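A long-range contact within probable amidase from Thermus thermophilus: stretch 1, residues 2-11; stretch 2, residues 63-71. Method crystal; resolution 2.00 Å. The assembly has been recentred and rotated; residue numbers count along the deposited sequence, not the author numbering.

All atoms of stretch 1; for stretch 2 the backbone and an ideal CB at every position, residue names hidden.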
# COMPACT_ATOMS: atom_id res chain seq x y z
N ASP A 2 -32.70 -0.28 14.84
CA ASP A 2 -31.43 -0.82 14.41
C ASP A 2 -30.98 -1.97 15.31
O ASP A 2 -31.69 -2.34 16.25
CB ASP A 2 -30.35 0.27 14.34
CG ASP A 2 -30.02 0.86 15.70
OD1 ASP A 2 -30.56 0.39 16.72
OD2 ASP A 2 -29.20 1.80 15.74
N LEU A 3 -29.82 -2.55 15.01
CA LEU A 3 -29.28 -3.68 15.77
C LEU A 3 -29.19 -3.46 17.27
O LEU A 3 -29.66 -4.29 18.05
CB LEU A 3 -27.89 -4.06 15.25
CG LEU A 3 -27.78 -4.88 13.96
CD1 LEU A 3 -26.32 -4.97 13.55
CD2 LEU A 3 -28.36 -6.27 14.19
N LEU A 4 -28.57 -2.35 17.68
CA LEU A 4 -28.40 -2.07 19.09
C LEU A 4 -29.70 -1.79 19.84
O LEU A 4 -29.82 -2.12 21.01
CB LEU A 4 -27.40 -0.92 19.28
CG LEU A 4 -25.99 -1.27 18.77
CD1 LEU A 4 -25.06 -0.08 18.94
CD2 LEU A 4 -25.45 -2.47 19.54
N GLU A 5 -30.68 -1.20 19.16
CA GLU A 5 -31.95 -0.93 19.82
C GLU A 5 -32.70 -2.25 19.98
O GLU A 5 -33.31 -2.51 21.02
CB GLU A 5 -32.81 0.04 19.00
CG GLU A 5 -34.02 0.56 19.77
CD GLU A 5 -35.06 1.20 18.86
OE1 GLU A 5 -34.70 2.14 18.11
OE2 GLU A 5 -36.23 0.78 18.92
N ALA A 6 -32.65 -3.10 18.95
CA ALA A 6 -33.32 -4.40 19.01
C ALA A 6 -32.67 -5.25 20.09
O ALA A 6 -33.34 -6.00 20.80
CB ALA A 6 -33.22 -5.10 17.66
N LYS A 7 -31.35 -5.12 20.21
CA LYS A 7 -30.60 -5.86 21.20
C LYS A 7 -31.03 -5.42 22.60
O LYS A 7 -31.02 -6.22 23.54
CB LYS A 7 -29.10 -5.61 20.99
CG LYS A 7 -28.18 -6.44 21.86
CD LYS A 7 -26.74 -6.28 21.42
CE LYS A 7 -25.80 -7.04 22.33
NZ LYS A 7 -25.81 -6.47 23.70
N ARG A 8 -31.42 -4.16 22.72
CA ARG A 8 -31.87 -3.59 23.99
C ARG A 8 -33.27 -4.09 24.34
O ARG A 8 -33.58 -4.35 25.50
CB ARG A 8 -31.89 -2.06 23.91
CG ARG A 8 -32.04 -1.35 25.26
CD ARG A 8 -32.17 0.16 25.08
NE ARG A 8 -31.96 0.90 26.32
CZ ARG A 8 -30.78 1.02 26.94
NH1 ARG A 8 -29.70 0.44 26.44
NH2 ARG A 8 -30.69 1.73 28.06
N LEU A 9 -34.11 -4.22 23.32
CA LEU A 9 -35.47 -4.70 23.51
C LEU A 9 -35.44 -6.16 23.94
O LEU A 9 -36.27 -6.60 24.74
CB LEU A 9 -36.27 -4.56 22.22
CG LEU A 9 -36.50 -3.13 21.74
CD1 LEU A 9 -37.22 -3.15 20.40
CD2 LEU A 9 -37.33 -2.36 22.78
N LEU A 10 -34.49 -6.91 23.41
CA LEU A 10 -34.35 -8.32 23.74
C LEU A 10 -33.90 -8.49 25.19
O LEU A 10 -34.40 -9.35 25.91
CB LEU A 10 -33.34 -8.99 22.81
CG LEU A 10 -33.80 -9.29 21.38
CD1 LEU A 10 -32.62 -9.82 20.56
CD2 LEU A 10 -34.92 -10.31 21.41
N GLU A 11 -32.95 -7.66 25.61
CA GLU A 11 -32.42 -7.73 26.98
C GLU A 11 -33.46 -7.32 28.01
O GLU A 11 -33.47 -7.82 29.14
CB GLU A 11 -31.18 -6.85 27.12
CG GLU A 11 -30.10 -7.16 26.10
CD GLU A 11 -28.95 -6.19 26.16
OE1 GLU A 11 -29.20 -4.97 26.29
OE2 GLU A 11 -27.78 -6.64 26.05
N UNK A 63 -24.10 -15.12 22.02
CA UNK A 63 -23.15 -14.04 21.79
C UNK A 63 -23.83 -12.69 21.69
O UNK A 63 -25.02 -12.57 21.99
CB UNK A 63 -22.35 -14.31 20.52
N UNK A 64 -23.11 -11.65 21.26
CA UNK A 64 -23.66 -10.29 21.13
C UNK A 64 -24.75 -10.11 20.08
O UNK A 64 -25.51 -9.15 20.13
CB UNK A 64 -22.52 -9.32 20.80
N UNK A 65 -24.83 -11.04 19.13
CA UNK A 65 -25.84 -10.95 18.07
C UNK A 65 -26.97 -11.96 18.27
O UNK A 65 -27.80 -12.14 17.38
CB UNK A 65 -25.19 -11.17 16.70
N UNK A 66 -27.00 -12.60 19.43
CA UNK A 66 -28.02 -13.61 19.72
C UNK A 66 -29.46 -13.22 19.37
O UNK A 66 -30.02 -12.28 19.92
CB UNK A 66 -27.96 -13.96 21.21
N UNK A 67 -30.05 -13.97 18.44
CA UNK A 67 -31.42 -13.73 18.04
C UNK A 67 -31.70 -12.60 17.06
O UNK A 67 -32.86 -12.36 16.72
CB UNK A 67 -32.24 -13.47 19.31
N UNK A 68 -30.66 -11.91 16.61
CA UNK A 68 -30.84 -10.80 15.66
C UNK A 68 -30.82 -11.29 14.22
O UNK A 68 -29.86 -11.93 13.78
CB UNK A 68 -29.75 -9.74 15.86
N UNK A 69 -31.89 -11.00 13.45
CA UNK A 69 -32.01 -11.40 12.05
C UNK A 69 -31.15 -10.56 11.12
O UNK A 69 -31.26 -9.33 11.10
CB UNK A 69 -33.47 -11.31 11.61
N UNK A 70 -30.28 -11.23 10.36
CA UNK A 70 -29.38 -10.57 9.41
C UNK A 70 -29.41 -11.34 8.09
O UNK A 70 -29.77 -12.51 8.06
CB UNK A 70 -27.96 -10.49 9.96
N UNK A 71 -29.02 -10.67 7.01
CA UNK A 71 -28.96 -11.30 5.69
C UNK A 71 -27.50 -11.31 5.24
O UNK A 71 -26.67 -10.59 5.81
CB UNK A 71 -29.85 -10.57 4.68

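Stretch 1 is a helix from Leu3 to Glu11, capped by Asp2, whose OD1 accepts from Glu5 N at 2.9 Å. Toward stretch 2 it offers the apolar side chains of Leu3, Ala6 and Leu10, with the aliphatic part of Lys7 beside them. No hydrogen bond joins the two stretches, so shape and apolarity are the main guides.

Position 63 has nothing of stretch 1 within 5.5 Å of its ideal CB, so the contact sets no preference there. Its extended phi/psi, -177/-169, is readily adopted by glycine, and Gly63 is the deposited residue. It opens a type I turn closed by the bond from N of 66 to Gly63 O, 3.2 Å.

At position 64 the CB points sideways, and its ideal place lies 4.3 Å from Lys7 CE. A compact apolar residue or an acidic one could sit beside this lysine; phi -66 and psi -19, in the second place of a type I turn, also allow proline. Pro64 is found. Its CB lies 4.4 Å from Lys7 CE, while Lys7 CE comes closer to the backbone, 3.1 Å from Pro64 O. The lysine's charge is directed within its own helix: Lys7 NZ forms a salt bridge with Glu11 OE2 at 3.1 Å.

Positions 65 and 66 have no stretch 1 atom within 5.5 Å of their ideal CB atoms, so many side chains would fit. At 65 the CB points away; Leu65 has an m,t rotamer whose end comes nearer the helix, yet its CD2 stays 4.9 Å from Leu3 CD2. At 66 the CB points sideways. The nearest side-chain atom of His66, ND1, is 5.9 Å from Leu10 CD1, and the backbone makes the contact: Leu10 CD1 packs 3.6 Å from His66 O.

Position 67 is the most restrictive. Phi is +80 and psi 1, in the third place of a type II turn, and a CB would be jammed against the carbonyl O of the preceding residue. That alone calls for glycine. The ideal CB, pointing toward the helix, would also lie 3.9 Å from Leu10 CD1. Gly67 satisfies the backbone, and the turn closes with N of 68 donating to Leu65 O at 3.0 Å.

Position 68 faces the helix directly: its CB points toward it, and the ideal CB is 4.1 Å from Leu3 CD2. Leucine, isoleucine, valine or methionine would be reasonable among these apolar neighbours. Leu68, rotamer m,t, divides its branches between them: CD1 meets Leu3 CD2 at 3.7 Å, whereas CD2 lies 4.0 Å from Ala6 CB and 3.6 Å from Leu10 CD1.

From 69 to 71 the chain is a strand, with no ideal CB near stretch 1. At 69 the CB points sideways, and phi/psi -76/124 suits most residues, proline included; Pro69 is found, its CD 6.2 Å from Leu3 CD2. At 70 the CB points sideways, so only a side chain of some length could reach Leu3; Leu70 does, its CD1 4.0 Å from Leu3 CD2. Position 71 is out of reach, and at -116/164 many residues would do; Thr71 uses OG1 for a hydrogen bond elsewhere in the structure.

Stretch 2, residues 63-71: GPLHGLPLT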
# COMPACT_ATOMS: atom_id res chain seq x y z
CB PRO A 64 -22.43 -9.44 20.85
CG PRO A 64 -21.54 -10.39 20.10
CD PRO A 64 -21.68 -11.67 20.90
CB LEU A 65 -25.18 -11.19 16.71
CG LEU A 65 -24.09 -10.19 16.31
CD1 LEU A 65 -23.56 -10.53 14.92
CD2 LEU A 65 -24.67 -8.78 16.33
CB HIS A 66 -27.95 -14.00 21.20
CG HIS A 66 -28.82 -15.17 21.56
ND1 HIS A 66 -30.20 -15.11 21.52
CD2 HIS A 66 -28.51 -16.42 21.96
CE1 HIS A 66 -30.70 -16.28 21.87
NE2 HIS A 66 -29.70 -17.10 22.15
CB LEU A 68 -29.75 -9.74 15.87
CG LEU A 68 -29.68 -9.15 17.29
CD1 LEU A 68 -28.51 -8.18 17.40
CD2 LEU A 68 -30.99 -8.46 17.61
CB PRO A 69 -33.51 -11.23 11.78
CG PRO A 69 -33.82 -10.00 12.58
CD PRO A 69 -33.08 -10.24 13.89
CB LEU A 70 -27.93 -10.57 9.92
CG LEU A 70 -27.47 -9.58 10.98
CD1 LEU A 70 -28.28 -9.74 12.25
CD2 LEU A 70 -25.98 -9.81 11.27
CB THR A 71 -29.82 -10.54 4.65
OG1 THR A 71 -29.38 -9.18 4.57
CG2 THR A 71 -31.30 -10.55 5.06
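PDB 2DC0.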